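Local structure of aminotransferase (Psychrobacter arcticus 273-4, 3IF2) at residues K188-F193 with D225-H230; P253-S258 with G364-W369. The protein probably transfers amino groups between amino acids and keto acids such as valine and pyruvate, using pyridoxal 5'-phosphate as cofactor. All coordinates share one frame; numbering follows the deposited sequence. Where two conformers were deposited one is given.

Contact 1: K188-F193 with D225-H230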
loop_
_atom_site.group_PDB
_atom_site.type_symbol
_atom_site.label_atom_id
_atom_site.label_comp_id
_atom_site.label_asym_id
_atom_site.label_seq_id
_atom_site.Cartn_x
_atom_site.Cartn_y
_atom_site.Cartn_z
ATOM N N LYS A 188 27.409 -6.261 22.867
ATOM C CA LYS A 188 27.119 -6.407 21.452
ATOM C C LYS A 188 26.680 -7.831 21.175
ATOM O O LYS A 188 27.395 -8.782 21.520
ATOM C CB LYS A 188 28.374 -6.110 20.606
ATOM C CG LYS A 188 28.099 -5.849 19.074
ATOM C CD LYS A 188 29.338 -6.088 18.187
ATOM C CE LYS A 188 29.208 -5.595 16.738
ATOM N NZ LYS A 188 27.918 -5.888 16.016
ATOM N N TYR A 189 25.510 -7.970 20.553
ATOM C CA TYR A 189 25.007 -9.261 20.096
ATOM C C TYR A 189 25.858 -9.672 18.888
ATOM O O TYR A 189 26.243 -8.797 18.090
ATOM C CB TYR A 189 23.532 -9.183 19.662
ATOM C CG TYR A 189 22.533 -8.917 20.767
ATOM C CD1 TYR A 189 22.400 -9.801 21.838
ATOM C CD2 TYR A 189 21.643 -7.833 20.702
ATOM C CE1 TYR A 189 21.451 -9.584 22.852
ATOM C CE2 TYR A 189 20.691 -7.605 21.719
ATOM C CZ TYR A 189 20.603 -8.498 22.778
ATOM O OH TYR A 189 19.684 -8.273 23.762
ATOM N N ARG A 190 26.151 -10.978 18.785
ATOM C CA ARG A 190 26.924 -11.536 17.658
ATOM C C ARG A 190 26.316 -12.847 17.137
ATOM O O ARG A 190 25.722 -13.616 17.887
ATOM C CB ARG A 190 28.433 -11.653 17.985
ATOM C CG ARG A 190 29.161 -10.277 17.903
ATOM C CD ARG A 190 30.681 -10.358 17.646
ATOM N NE ARG A 190 31.484 -10.683 18.828
ATOM C CZ ARG A 190 32.077 -9.779 19.606
ATOM N NH1 ARG A 190 31.963 -8.479 19.348
ATOM N NH2 ARG A 190 32.782 -10.182 20.650
ATOM N N VAL A 191 26.464 -13.071 15.828
ATOM C CA VAL A 191 25.873 -14.228 15.162
ATOM C C VAL A 191 26.519 -15.546 15.613
ATOM O O VAL A 191 27.746 -15.691 15.577
ATOM C CB VAL A 191 25.916 -14.119 13.602
ATOM C CG1 VAL A 191 25.289 -15.355 12.958
ATOM C CG2 VAL A 191 25.188 -12.868 13.129
ATOM N N ASP A 192 25.665 -16.480 16.043
ATOM C CA ASP A 192 26.067 -17.819 16.461
ATOM C C ASP A 192 26.027 -18.675 15.194
ATOM O O ASP A 192 24.990 -19.258 14.862
ATOM C CB ASP A 192 25.125 -18.335 17.561
ATOM C CG ASP A 192 25.485 -19.734 18.075
ATOM O OD1 ASP A 192 26.537 -20.314 17.702
ATOM O OD2 ASP A 192 24.688 -20.242 18.891
ATOM N N PHE A 193 27.155 -18.711 14.482
ATOM C CA PHE A 193 27.285 -19.488 13.241
ATOM C C PHE A 193 27.260 -21.003 13.460
ATOM O O PHE A 193 26.862 -21.720 12.551
ATOM C CB PHE A 193 28.504 -19.054 12.399
ATOM C CG PHE A 193 28.338 -17.683 11.742
ATOM C CD1 PHE A 193 27.498 -17.521 10.624
ATOM C CD2 PHE A 193 29.019 -16.556 12.237
ATOM C CE1 PHE A 193 27.333 -16.270 10.025
ATOM C CE2 PHE A 193 28.867 -15.300 11.638
ATOM C CZ PHE A 193 28.015 -15.155 10.536
ATOM N N ASP A 225 31.010 -6.422 8.869
ATOM C CA ASP A 225 31.374 -6.779 7.488
ATOM C C ASP A 225 31.704 -8.282 7.338
ATOM O O ASP A 225 31.229 -8.922 6.382
ATOM C CB ASP A 225 32.542 -5.908 6.977
ATOM C CG ASP A 225 32.121 -4.471 6.641
ATOM O OD1 ASP A 225 30.896 -4.161 6.540
ATOM O OD2 ASP A 225 33.045 -3.643 6.441
ATOM N N GLU A 226 32.454 -8.826 8.307
ATOM C CA GLU A 226 32.820 -10.254 8.306
ATOM C C GLU A 226 31.578 -11.139 8.513
ATOM O O GLU A 226 31.438 -12.182 7.863
ATOM C CB GLU A 226 33.881 -10.567 9.365
ATOM C CG GLU A 226 34.537 -11.938 9.189
ATOM C CD GLU A 226 35.494 -12.269 10.305
ATOM O OE1 GLU A 226 35.499 -11.550 11.327
ATOM O OE2 GLU A 226 36.230 -13.261 10.161
ATOM N N GLU A 227 30.673 -10.712 9.400
ATOM C CA GLU A 227 29.409 -11.445 9.640
ATOM C C GLU A 227 28.515 -11.465 8.378
ATOM O O GLU A 227 27.943 -12.525 8.037
ATOM C CB GLU A 227 28.638 -10.887 10.850
ATOM C CG GLU A 227 29.229 -11.279 12.223
ATOM C CD GLU A 227 28.535 -10.614 13.410
ATOM O OE1 GLU A 227 27.951 -9.523 13.264
ATOM O OE2 GLU A 227 28.600 -11.181 14.522
HETATM N N MSE A 228 28.430 -10.327 7.679
HETATM C CA MSE A 228 27.659 -10.240 6.419
HETATM C C MSE A 228 28.231 -11.083 5.271
HETATM O O MSE A 228 27.460 -11.667 4.490
HETATM C CB MSE A 228 27.505 -8.790 5.952
HETATM C CG MSE A 228 26.694 -7.901 6.892
HETATM SE SE MSE A 228 24.918 -8.517 7.428
HETATM C CE MSE A 228 24.295 -8.984 5.649
ATOM N N ALA A 229 29.562 -11.123 5.157
ATOM C CA ALA A 229 30.230 -11.920 4.122
ATOM C C ALA A 229 29.905 -13.404 4.292
ATOM O O ALA A 229 29.585 -14.092 3.325
ATOM C CB ALA A 229 31.738 -11.712 4.162
ATOM N N HIS A 230 29.974 -13.864 5.537
ATOM C CA HIS A 230 29.691 -15.254 5.906
ATOM C C HIS A 230 28.230 -15.586 5.528
ATOM O O HIS A 230 27.983 -16.612 4.885
ATOM C CB HIS A 230 29.943 -15.455 7.417
ATOM C CG HIS A 230 30.081 -16.878 7.847
ATOM N ND1 HIS A 230 30.688 -17.221 9.033
ATOM C CD2 HIS A 230 29.746 -18.044 7.243
ATOM C CE1 HIS A 230 30.676 -18.537 9.163
ATOM N NE2 HIS A 230 30.112 -19.060 8.090
HETATM O O HOH W 1 26.894 -8.242 15.272
#

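Contact 2: P253-S258 with G364-W369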
loop_
_atom_site.group_PDB
_atom_site.type_symbol
_atom_site.label_atom_id
_atom_site.label_comp_id
_atom_site.label_asym_id
_atom_site.label_seq_id
_atom_site.Cartn_x
_atom_site.Cartn_y
_atom_site.Cartn_z
ATOM N N PRO A 253 19.332 6.838 5.422
ATOM C CA PRO A 253 19.752 8.006 6.195
ATOM C C PRO A 253 21.148 7.910 6.808
ATOM O O PRO A 253 21.555 8.856 7.465
ATOM C CB PRO A 253 18.670 8.111 7.276
ATOM C CG PRO A 253 18.325 6.700 7.555
ATOM C CD PRO A 253 18.538 5.928 6.260
ATOM N N ASN A 254 21.849 6.790 6.604
ATOM C CA ASN A 254 23.241 6.577 7.039
ATOM C C ASN A 254 23.400 6.803 8.531
ATOM O O ASN A 254 24.336 7.469 8.956
ATOM C CB ASN A 254 24.175 7.486 6.214
ATOM C CG ASN A 254 25.685 7.126 6.350
ATOM O OD1 ASN A 254 26.082 5.951 6.342
ATOM N ND2 ASN A 254 26.520 8.161 6.444
ATOM N N ILE A 255 22.453 6.286 9.321
ATOM C CA ILE A 255 22.486 6.422 10.789
ATOM C C ILE A 255 23.292 5.212 11.319
ATOM O O ILE A 255 22.740 4.328 11.966
ATOM C CB ILE A 255 21.056 6.508 11.411
ATOM C CG1 ILE A 255 20.218 7.606 10.741
ATOM C CG2 ILE A 255 21.147 6.747 12.935
ATOM C CD1 ILE A 255 18.767 7.639 11.140
ATOM N N ILE A 256 24.581 5.167 10.953
ATOM C CA ILE A 256 25.539 4.117 11.315
ATOM C C ILE A 256 26.764 4.808 11.875
ATOM O O ILE A 256 27.338 5.645 11.197
ATOM C CB ILE A 256 26.005 3.279 10.102
ATOM C CG1 ILE A 256 24.874 2.398 9.596
ATOM C CG2 ILE A 256 27.159 2.348 10.487
ATOM C CD1 ILE A 256 25.320 1.331 8.557
ATOM N N TYR A 257 27.167 4.445 13.092
ATOM C CA TYR A 257 28.316 5.073 13.740
ATOM C C TYR A 257 29.556 4.160 13.822
ATOM O O TYR A 257 30.514 4.538 14.485
ATOM C CB TYR A 257 27.962 5.585 15.140
ATOM C CG TYR A 257 26.558 6.141 15.352
ATOM C CD1 TYR A 257 25.966 7.083 14.475
ATOM C CD2 TYR A 257 25.848 5.776 16.513
ATOM C CE1 TYR A 257 24.649 7.587 14.740
ATOM C CE2 TYR A 257 24.570 6.255 16.794
ATOM C CZ TYR A 257 23.974 7.148 15.921
ATOM O OH TYR A 257 22.719 7.557 16.291
ATOM N N SER A 258 29.542 2.991 13.172
ATOM C CA SER A 258 30.690 2.071 13.142
ATOM C C SER A 258 31.014 1.663 11.702
ATOM O O SER A 258 30.159 1.738 10.826
ATOM C CB SER A 258 30.437 0.847 14.033
ATOM O OG SER A 258 29.400 0.031 13.526
ATOM N N GLY A 364 23.987 2.337 15.615
ATOM C CA GLY A 364 23.080 2.851 14.619
ATOM C C GLY A 364 21.611 2.857 14.990
ATOM O O GLY A 364 21.237 2.469 16.111
ATOM N N ALA A 365 20.778 3.288 14.032
ATOM C CA ALA A 365 19.333 3.407 14.226
ATOM C C ALA A 365 19.022 4.470 15.302
ATOM O O ALA A 365 19.923 5.186 15.731
ATOM C CB ALA A 365 18.686 2.035 14.532
ATOM N N ILE A 366 17.775 4.543 15.754
ATOM C CA ILE A 366 17.292 5.647 16.589
ATOM C C ILE A 366 16.784 5.220 17.963
ATOM O O ILE A 366 15.923 5.891 18.555
ATOM C CB ILE A 366 16.185 6.424 15.778
ATOM C CG1 ILE A 366 14.915 5.576 15.533
ATOM C CG2 ILE A 366 16.763 6.887 14.413
ATOM C CD1 ILE A 366 13.756 6.333 14.842
ATOM N N PHE A 367 17.338 4.126 18.478
ATOM C CA PHE A 367 16.923 3.529 19.752
ATOM C C PHE A 367 18.095 3.144 20.623
ATOM O O PHE A 367 19.176 2.868 20.105
ATOM C CB PHE A 367 16.166 2.211 19.515
ATOM C CG PHE A 367 15.094 2.291 18.481
ATOM C CD1 PHE A 367 13.856 2.866 18.779
ATOM C CD2 PHE A 367 15.310 1.785 17.198
ATOM C CE1 PHE A 367 12.845 2.951 17.805
ATOM C CE2 PHE A 367 14.297 1.861 16.215
ATOM C CZ PHE A 367 13.067 2.441 16.525
ATOM N N LEU A 368 17.865 3.137 21.938
ATOM C CA LEU A 368 18.788 2.505 22.905
ATOM C C LEU A 368 18.072 1.214 23.428
ATOM O O LEU A 368 16.851 1.215 23.714
ATOM C CB LEU A 368 19.227 3.446 24.044
ATOM C CG LEU A 368 20.281 4.515 23.679
ATOM C CD1 LEU A 368 20.483 5.463 24.826
ATOM C CD2 LEU A 368 21.607 3.918 23.274
ATOM N N TRP A 369 18.834 0.130 23.512
ATOM C CA TRP A 369 18.354 -1.179 23.967
ATOM C C TRP A 369 18.995 -1.426 25.327
ATOM O O TRP A 369 20.210 -1.618 25.401
ATOM C CB TRP A 369 18.757 -2.223 22.936
ATOM C CG TRP A 369 18.333 -3.642 23.167
ATOM C CD1 TRP A 369 19.142 -4.696 23.483
ATOM C CD2 TRP A 369 17.019 -4.174 23.048
ATOM N NE1 TRP A 369 18.414 -5.838 23.575
ATOM C CE2 TRP A 369 17.102 -5.550 23.325
ATOM C CE3 TRP A 369 15.766 -3.617 22.749
ATOM C CZ2 TRP A 369 15.988 -6.389 23.294
ATOM C CZ3 TRP A 369 14.646 -4.457 22.728
ATOM C CH2 TRP A 369 14.772 -5.827 22.999
#

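Contact 1: K188-F193 with D225-H230
The Glu227 carboxylate meets the chain from Lys188 to Val191, first through a water molecule. The water accepts a bond from Lys188 NZ and donates to Glu227 OE1, 2.6 Å away, and to Tyr189 O. Lys188 NZ and Glu227 OE1 are 4.6 Å apart, too far for a direct ion pair. The ammonium group has its salt bridge with Glu363. Arg190 passes Glu227 with its aliphatic part only, CB lying 3.5 Å from Glu227 OE2. Its guanidinium goes instead to Asp176. At Val191 the backbone makes the direct bond: N donates to Glu227 OE2 at 3.1 Å and 163°, from well above the carboxylate plane. The buried carboxylate is thus held at both oxygens, between the chain following Lys188 and the first turn of helix 225-237. That helix forms the beta-alpha-beta crossover between the parallel strands 207-213 and 242-245 of the fold type I aminotransferase core. Asp192 caps the next helix, 193-197. Phe193 opens that helix, its ring sandwiched between Val191 CG1 on one face and His230 on the other. The two rings stack face to face, centroids 3.9 Å apart and planes at 15°. His230 CG is anti to its backbone N (chi1 -163°), which turns the imidazole to this face. An alanine at Phe193 would probably leave the His230 ring without its stacking partner and open a gap beside Val191. Phe193 CZ comes edge-on to Glu227 O at 3.6 Å.

Contact 2: P253-S258 with G364-W369
Ile255, Gly364 and Ala365 carry most of this buried contact. It joins two parts of the fold type I aminotransferase: the loop that follows strand 242-245 of the core sheet, and the approach to strand 367-372 of a second sheet. Ile256 and Gly364 form a single beta bridge. Ile255 is the centre of an inverse gamma turn, closed by a weak bond from Ile256 N to Asn254 O. Ile255 O accepts a bond from Ala365 N at 3.0 Å, with a C=O...N angle of 154°. The same oxygen lies 3.1 Å from Gly364 CA. A CB on that residue would collide with Ile255 O. Tyr257 closes over the glycine, one ring face toward Gly364 CA, which sits off the ring centre. Tyr337 of helix 324-351 packs on both Ile255 and Tyr257. The Ala365 methyl group points away from the loop, and lies about 7 Å at nearest atoms from the bound pyridoxal phosphate. Ile366 lies near the cofactor site too: the nearest side-chain atoms of Ile366 and Tyr248, which binds the cofactor, are about 4 Å apart. The Ile255 side chain spreads along the other segment with both branches. CG2, anti to the backbone N, lies 3.4 Å from Ala365 O. The longer branch runs on to Ile366, where Ile255 CD1 meets Ile366 CG2 at 3.9 Å.

From the N terminus, strand 183-190 leads into contact 1, which closes a loop of 31 residues holding strand 207-213. The chain then completes helix 225-237, forms strand 242-245 and enters loop 253-258. Contact 2 closes a much longer loop of 105 residues, when the chain returns at the start of strand 367-372. The two loops follow in series and neither nest nor cross. Both contacts tie the core sheet region to the same second sheet, where strand 357-360 lies between strands 183-190 and 367-372. Their centres are about 17 Å apart. Tyr189 OH and Trp369 NE1, 2.8 Å apart, probably share a hydrogen bond that joins the contacts directly.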